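Local coordinates for benzoylformate decarboxylase (Mycobacterium smegmatis, PDB 4Q9D), which belongs to the thiamine pyrophosphate-dependent enzymes and holds a magnesium ion in its C-terminal cofactor-binding domain, at residues V367-A372 and T515-D520; W407-A412 and Q442-A447; G414-D419 and R426-T431. All coordinates share one frame; numbering follows the deposited sequence.

How the interactions relate
All three contacts belong to the domain built on the parallel sheet that includes strands 373-377, 428-433 and 454-460, and along the chain they are nested: interaction 3 inside the loop closed by interaction 2, and that inside the loop closed by interaction 1. Interactions 2 and 3 share helix 408-421; their centres are about 10 Å apart, and Ala412 of the first packs its CB on Val428 CG1 of the second at 3.9 Å. Interaction 1 lies about 11 Å, centre to centre, from interaction 3 and touches it where Leu517 CD2 meets Thr427 CG2 at 3.8 Å. The magnesium ion bound by Asp434, Asn461 and Glu463 is about 13 Å from the side chain of Val409 in interaction 2.

Interaction 1 of 3, residues V367-A372 and T515-D520; sequences VKPDDA and TALQAD
Leu517, on helix 506-518, pushes its two methyl groups against the loop Val367-Ala372, which in this alpha/beta fold leads from helix 357-367 into strand 373-377 of the parallel sheet. The contact is small and lies at the surface.

The apolar part belongs to Pro369 and Leu517, whose side chains reach toward each other tip to tip. Both leucine methyls come up to the CD corner of the proline ring: Pro369 CD is 3.9 Å from Leu517 CD2 and 4.0 Å from Leu517 CD1. The neighbouring ring atom, Pro369 CG, also meets Leu517 CD2. Leu517 has CG anti to its carbonyl carbon (chi1 -74°), which turns the isobutyl group off the helix toward the loop. The same CD2 methyl also touches Thr427, just ahead of strand 428-433, so the leucine rests on two loops at once.

Backbone hydrogen bonds hold each side in shape, and none passes between the two segments. In the loop, a type I beta turn runs from Pro369 to Ala372 and is closed by Ala372 N bonding to Pro369 O at 3.2 Å. On the helix side, Gln518 N donates to Thr515 O and Ala519 N to Ala516 O.

Val367, at the end of its own helix, has its side chain against Glu510 and Leu513 of helix 506-518. Its closest atom to Leu517 is nonetheless a backbone one: Val367 O lies 3.5 Å from Leu517 CD1.

Interaction 2 of 3, residues W407-A412 and Q442-A447; sequences WGVPAA and QAIWTA
Ala443 CB sits against Pro410, 3.7 Å from Pro410 CA and equally near Pro410 CB, and this pair brings the two backbones to their closest approach, with Pro410 CA 5.1 Å from Ala443 CA. The methyl of Ala443 is small enough to meet the base of the proline ring directly. Beside it, one branch of Val409 does the touching: CG1 lies 3.7 Å from Ile444 CG2 and 4.0 Å from Ala443 CB. A chi1 of 170° carries that branch away from the backbone N of Val409 and over to the second helix. On the other side Ile444 offers its short branch, CG2. The valine and isoleucine side chains meet at a slant, and every touching group is apolar and buried.

The segments 408-412 and 443-447 run nearly parallel, 21° apart with their axes 8.9 Å from each other at closest approach. They belong to two helices of the C-terminal thiamine pyrophosphate-binding domain, joined through strand 428-433 and helix 434-439.

Further out, Phe456 of strand 454-460 and Phe437 of helix 434-439 pack on both Val409 and Ile444, while Ala55 of helix 50-64 lies on Pro410. Glu377 OE2 takes a hydrogen bond from Gly408 N. Segment 442-447 also faces a subunit boundary: Trp445 NE1 bonds to Pro485 O of the second subunit and Gln442 NE2 to Gln438 O of that subunit.

Interaction 3 of 3, residues G414-D419 and R426-T431; sequences GIALGD and RTVVAT
Arg426 reaches Asp419 along an extended chain: from CB it turns in between the two backbone arms (chi1 73°) and then runs out straight to NE. CG passes 3.4 Å from Asp419 OD2, and CD continues alongside the same oxygen. NE then donates to Asp419 OD2 at 2.8 Å in a straight bond (180°). That oxygen lies in the guanidinium plane, although NE meets it from above the carboxylate plane. At the tip, NH2 bonds to the syn lone pair of Asp419 OD1 at 3.0 Å, more bent and tilted from the guanidinium plane. This is a side-on, two-pronged salt bridge, with the two planes turned 63° apart. NH2 also lies 3.9 Å from Ile415 CG2, and NH1 bonds to Ala395 O.

The pairing ties helix 408-421 to the residues leading into strand 428-433, the helix-to-strand step of an alpha/beta fold, and the two short segments run almost antiparallel. Alongside the salt bridge, Val428 CG2 packs against Ile415 CG2 at 3.9 Å and Ala416 CB at 4.2 Å, with Val375 of the adjacent strand touching both Ile415 and Val428.

Asp419 has further partners. Its OD1 also pairs with Arg422 NH2, so the buried carboxylate is probably kept ionised by two arginines. A water donates to Asp419 OD2 at 2.7 Å and also to Arg426 O.

Interaction 1 of 3, residues V367-A372 and T515-D520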
# COMPACT_ATOMS: atom_id res chain seq x y z
N VAL B 367 -46.70 17.81 -8.22
CA VAL B 367 -46.85 16.84 -9.33
C VAL B 367 -46.15 15.49 -9.12
O VAL B 367 -46.42 14.53 -9.84
CB VAL B 367 -46.43 17.44 -10.69
CG1 VAL B 367 -47.11 18.78 -10.92
CG2 VAL B 367 -44.95 17.64 -10.73
N LYS B 368 -45.24 15.40 -8.16
CA LYS B 368 -44.53 14.14 -7.95
C LYS B 368 -45.46 12.97 -7.62
O LYS B 368 -46.25 13.03 -6.67
CB LYS B 368 -43.47 14.30 -6.85
CG LYS B 368 -42.78 13.01 -6.51
CD LYS B 368 -41.66 13.25 -5.52
CE LYS B 368 -42.22 13.45 -4.13
NZ LYS B 368 -42.71 12.14 -3.63
N PRO B 369 -45.39 11.89 -8.41
CA PRO B 369 -46.18 10.71 -8.02
C PRO B 369 -45.76 10.26 -6.63
O PRO B 369 -44.59 10.37 -6.22
CB PRO B 369 -45.79 9.66 -9.07
CG PRO B 369 -45.34 10.43 -10.22
CD PRO B 369 -44.67 11.67 -9.67
N ASP B 370 -46.73 9.74 -5.89
CA ASP B 370 -46.52 9.32 -4.53
C ASP B 370 -45.43 8.22 -4.39
O ASP B 370 -44.69 8.19 -3.41
CB ASP B 370 -47.87 8.92 -3.91
CG ASP B 370 -47.76 8.55 -2.44
OD1 ASP B 370 -47.97 7.35 -2.11
OD2 ASP B 370 -47.45 9.44 -1.61
N ASP B 371 -45.34 7.33 -5.37
CA ASP B 371 -44.39 6.21 -5.32
C ASP B 371 -43.09 6.50 -6.08
O ASP B 371 -42.31 5.58 -6.30
CB ASP B 371 -45.02 4.93 -5.90
CG ASP B 371 -45.41 5.09 -7.36
OD1 ASP B 371 -45.37 6.24 -7.86
OD2 ASP B 371 -45.77 4.08 -8.01
N ALA B 372 -42.86 7.74 -6.49
CA ALA B 372 -41.62 8.08 -7.19
C ALA B 372 -40.39 7.97 -6.28
O ALA B 372 -40.48 8.16 -5.06
CB ALA B 372 -41.72 9.50 -7.79
N THR B 515 -45.90 16.52 -18.58
CA THR B 515 -45.55 15.90 -19.85
C THR B 515 -44.40 14.89 -19.67
O THR B 515 -44.43 13.80 -20.25
CB THR B 515 -45.15 16.97 -20.86
OG1 THR B 515 -46.28 17.81 -21.10
CG2 THR B 515 -44.69 16.37 -22.19
N ALA B 516 -43.40 15.23 -18.85
CA ALA B 516 -42.24 14.34 -18.67
C ALA B 516 -42.66 13.03 -18.01
O ALA B 516 -42.14 11.95 -18.35
CB ALA B 516 -41.15 15.02 -17.85
N LEU B 517 -43.60 13.12 -17.08
CA LEU B 517 -44.06 11.96 -16.33
C LEU B 517 -44.80 10.97 -17.21
O LEU B 517 -44.89 9.79 -16.86
CB LEU B 517 -44.98 12.41 -15.18
CG LEU B 517 -44.24 13.06 -14.02
CD1 LEU B 517 -45.23 13.70 -13.02
CD2 LEU B 517 -43.34 12.03 -13.32
N GLN B 518 -45.32 11.44 -18.33
CA GLN B 518 -46.06 10.61 -19.27
C GLN B 518 -45.23 10.20 -20.47
O GLN B 518 -45.67 9.39 -21.27
CB GLN B 518 -47.34 11.33 -19.78
CG GLN B 518 -48.42 11.58 -18.71
CD GLN B 518 -48.68 10.36 -17.81
OE1 GLN B 518 -48.65 9.21 -18.27
NE2 GLN B 518 -48.94 10.62 -16.52
N ALA B 519 -44.04 10.77 -20.62
CA ALA B 519 -43.23 10.49 -21.81
C ALA B 519 -42.59 9.09 -21.73
O ALA B 519 -42.45 8.52 -20.66
CB ALA B 519 -42.15 11.57 -22.01
N ASP B 520 -42.24 8.54 -22.88
CA ASP B 520 -41.37 7.36 -22.86
C ASP B 520 -39.93 7.88 -22.95
O ASP B 520 -39.57 8.60 -23.88
CB ASP B 520 -41.70 6.39 -23.99
CG ASP B 520 -42.16 7.10 -25.25
OD1 ASP B 520 -41.76 8.27 -25.45
OD2 ASP B 520 -42.92 6.49 -26.03

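Interaction 2 of 3, residues W407-A412 and Q442-A447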
# COMPACT_ATOMS: atom_id res chain seq x y z
N TRP B 407 -22.52 11.94 -8.75
CA TRP B 407 -23.05 10.60 -8.44
C TRP B 407 -24.52 10.45 -8.87
O TRP B 407 -24.93 9.43 -9.43
CB TRP B 407 -22.90 10.28 -6.93
CG TRP B 407 -23.34 8.89 -6.58
CD1 TRP B 407 -22.59 7.74 -6.66
CD2 TRP B 407 -24.65 8.47 -6.11
NE1 TRP B 407 -23.33 6.65 -6.27
CE2 TRP B 407 -24.59 7.06 -5.92
CE3 TRP B 407 -25.85 9.15 -5.81
CZ2 TRP B 407 -25.70 6.31 -5.45
CZ3 TRP B 407 -26.95 8.42 -5.35
CH2 TRP B 407 -26.87 7.01 -5.18
N GLY B 408 -25.33 11.47 -8.58
CA GLY B 408 -26.78 11.30 -8.68
C GLY B 408 -27.30 11.05 -10.08
O GLY B 408 -28.27 10.31 -10.28
N VAL B 409 -26.66 11.66 -11.07
CA VAL B 409 -27.12 11.49 -12.44
C VAL B 409 -26.95 10.03 -12.91
O VAL B 409 -27.89 9.39 -13.33
CB VAL B 409 -26.42 12.50 -13.42
CG1 VAL B 409 -26.73 12.16 -14.88
CG2 VAL B 409 -26.87 13.94 -13.14
N PRO B 410 -25.71 9.48 -12.84
CA PRO B 410 -25.59 8.06 -13.23
C PRO B 410 -26.30 7.10 -12.27
O PRO B 410 -26.84 6.08 -12.72
CB PRO B 410 -24.07 7.80 -13.26
CG PRO B 410 -23.45 8.95 -12.41
CD PRO B 410 -24.41 10.14 -12.69
N ALA B 411 -26.30 7.40 -10.96
CA ALA B 411 -27.05 6.56 -10.02
C ALA B 411 -28.54 6.51 -10.36
O ALA B 411 -29.18 5.46 -10.24
CB ALA B 411 -26.85 7.06 -8.57
N ALA B 412 -29.11 7.65 -10.77
CA ALA B 412 -30.51 7.66 -11.21
C ALA B 412 -30.76 6.68 -12.37
O ALA B 412 -31.79 6.01 -12.42
CB ALA B 412 -30.94 9.07 -11.60
N GLN B 442 -22.62 12.76 -19.23
CA GLN B 442 -22.74 11.75 -20.29
C GLN B 442 -23.62 10.57 -19.88
O GLN B 442 -24.07 9.80 -20.74
CB GLN B 442 -21.36 11.21 -20.75
CG GLN B 442 -20.28 12.30 -20.94
CD GLN B 442 -19.44 12.48 -19.68
OE1 GLN B 442 -19.98 12.48 -18.57
NE2 GLN B 442 -18.10 12.57 -19.84
N ALA B 443 -23.84 10.39 -18.57
CA ALA B 443 -24.70 9.28 -18.15
C ALA B 443 -26.11 9.42 -18.73
O ALA B 443 -26.80 8.43 -18.86
CB ALA B 443 -24.77 9.17 -16.62
N ILE B 444 -26.56 10.64 -19.06
CA ILE B 444 -27.94 10.78 -19.54
C ILE B 444 -28.14 10.10 -20.91
O ILE B 444 -29.25 9.75 -21.29
CB ILE B 444 -28.41 12.25 -19.56
CG1 ILE B 444 -27.67 13.05 -20.62
CG2 ILE B 444 -28.22 12.91 -18.19
CD1 ILE B 444 -28.02 14.56 -20.53
N TRP B 445 -27.04 9.87 -21.62
CA TRP B 445 -27.08 9.16 -22.91
C TRP B 445 -27.57 7.74 -22.67
O TRP B 445 -28.37 7.22 -23.44
CB TRP B 445 -25.69 9.14 -23.57
CG TRP B 445 -25.63 8.40 -24.86
CD1 TRP B 445 -26.02 8.87 -26.09
CD2 TRP B 445 -25.14 7.07 -25.08
NE1 TRP B 445 -25.82 7.91 -27.05
CE2 TRP B 445 -25.28 6.79 -26.46
CE3 TRP B 445 -24.62 6.07 -24.23
CZ2 TRP B 445 -24.90 5.56 -27.03
CZ3 TRP B 445 -24.23 4.84 -24.80
CH2 TRP B 445 -24.38 4.60 -26.19
N THR B 446 -27.06 7.12 -21.62
CA THR B 446 -27.51 5.77 -21.26
C THR B 446 -29.00 5.77 -20.89
O THR B 446 -29.73 4.84 -21.24
CB THR B 446 -26.67 5.21 -20.08
OG1 THR B 446 -25.29 5.22 -20.44
CG2 THR B 446 -27.08 3.77 -19.73
N ALA B 447 -29.46 6.82 -20.19
CA ALA B 447 -30.89 6.94 -19.87
C ALA B 447 -31.72 6.97 -21.18
O ALA B 447 -32.74 6.31 -21.31
CB ALA B 447 -31.16 8.22 -19.02

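Interaction 3 of 3, residues G414-D419 and R426-T431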
# COMPACT_ATOMS: atom_id res chain seq x y z
N GLY B 414 -28.91 4.03 -13.06
CA GLY B 414 -28.82 2.72 -12.42
C GLY B 414 -30.07 2.31 -11.64
O GLY B 414 -30.51 1.18 -11.72
N ILE B 415 -30.62 3.24 -10.86
CA ILE B 415 -31.83 2.96 -10.09
C ILE B 415 -33.01 2.62 -11.01
O ILE B 415 -33.74 1.66 -10.77
CB ILE B 415 -32.21 4.16 -9.18
CG1 ILE B 415 -31.19 4.29 -8.03
CG2 ILE B 415 -33.63 3.99 -8.61
CD1 ILE B 415 -31.03 5.76 -7.50
N ALA B 416 -33.17 3.38 -12.09
CA ALA B 416 -34.27 3.09 -13.02
C ALA B 416 -34.08 1.76 -13.75
O ALA B 416 -35.04 1.00 -13.94
CB ALA B 416 -34.46 4.24 -14.01
N LEU B 417 -32.83 1.44 -14.13
CA LEU B 417 -32.54 0.12 -14.70
C LEU B 417 -32.86 -0.95 -13.68
O LEU B 417 -33.40 -1.99 -14.02
CB LEU B 417 -31.07 0.00 -15.12
CG LEU B 417 -30.72 0.75 -16.39
CD1 LEU B 417 -29.19 0.94 -16.54
CD2 LEU B 417 -31.30 0.01 -17.60
N GLY B 418 -32.53 -0.67 -12.42
CA GLY B 418 -32.83 -1.60 -11.34
C GLY B 418 -34.32 -1.81 -11.17
O GLY B 418 -34.76 -2.95 -11.06
N ASP B 419 -35.09 -0.72 -11.13
CA ASP B 419 -36.55 -0.82 -11.00
C ASP B 419 -37.11 -1.70 -12.13
O ASP B 419 -37.94 -2.56 -11.89
CB ASP B 419 -37.21 0.56 -11.08
CG ASP B 419 -36.93 1.41 -9.87
OD1 ASP B 419 -36.51 0.84 -8.84
OD2 ASP B 419 -37.15 2.65 -9.94
N ARG B 426 -42.08 2.77 -11.55
CA ARG B 426 -42.14 4.07 -10.89
C ARG B 426 -41.22 4.99 -11.63
O ARG B 426 -40.43 4.56 -12.50
CB ARG B 426 -41.74 3.97 -9.42
CG ARG B 426 -40.24 3.77 -9.20
CD ARG B 426 -39.86 3.74 -7.73
NE ARG B 426 -38.49 3.26 -7.61
CZ ARG B 426 -37.85 3.09 -6.46
NH1 ARG B 426 -38.44 3.35 -5.30
NH2 ARG B 426 -36.60 2.66 -6.47
N THR B 427 -41.34 6.26 -11.30
CA THR B 427 -40.53 7.27 -11.92
C THR B 427 -39.42 7.68 -10.95
O THR B 427 -39.60 7.65 -9.73
CB THR B 427 -41.37 8.50 -12.39
OG1 THR B 427 -42.30 8.06 -13.38
CG2 THR B 427 -40.48 9.57 -13.03
N VAL B 428 -38.27 8.00 -11.52
CA VAL B 428 -37.17 8.57 -10.76
C VAL B 428 -37.12 10.06 -11.05
O VAL B 428 -37.04 10.48 -12.22
CB VAL B 428 -35.81 7.93 -11.12
CG1 VAL B 428 -34.66 8.66 -10.36
CG2 VAL B 428 -35.83 6.46 -10.76
N VAL B 429 -37.18 10.85 -9.99
CA VAL B 429 -37.06 12.29 -10.10
C VAL B 429 -35.75 12.70 -9.44
O VAL B 429 -35.53 12.47 -8.25
CB VAL B 429 -38.24 13.00 -9.40
CG1 VAL B 429 -38.04 14.54 -9.41
CG2 VAL B 429 -39.56 12.56 -10.06
N ALA B 430 -34.86 13.29 -10.22
CA ALA B 430 -33.54 13.64 -9.76
C ALA B 430 -33.43 15.14 -9.79
O ALA B 430 -33.58 15.76 -10.84
CB ALA B 430 -32.44 12.98 -10.68
N THR B 431 -33.18 15.75 -8.64
CA THR B 431 -32.99 17.19 -8.60
C THR B 431 -31.50 17.46 -8.44
O THR B 431 -30.91 17.14 -7.40
CB THR B 431 -33.83 17.86 -7.48
OG1 THR B 431 -33.39 17.38 -6.21
CG2 THR B 431 -35.34 17.51 -7.66
O HOH W 1 -37.87 3.74 -12.32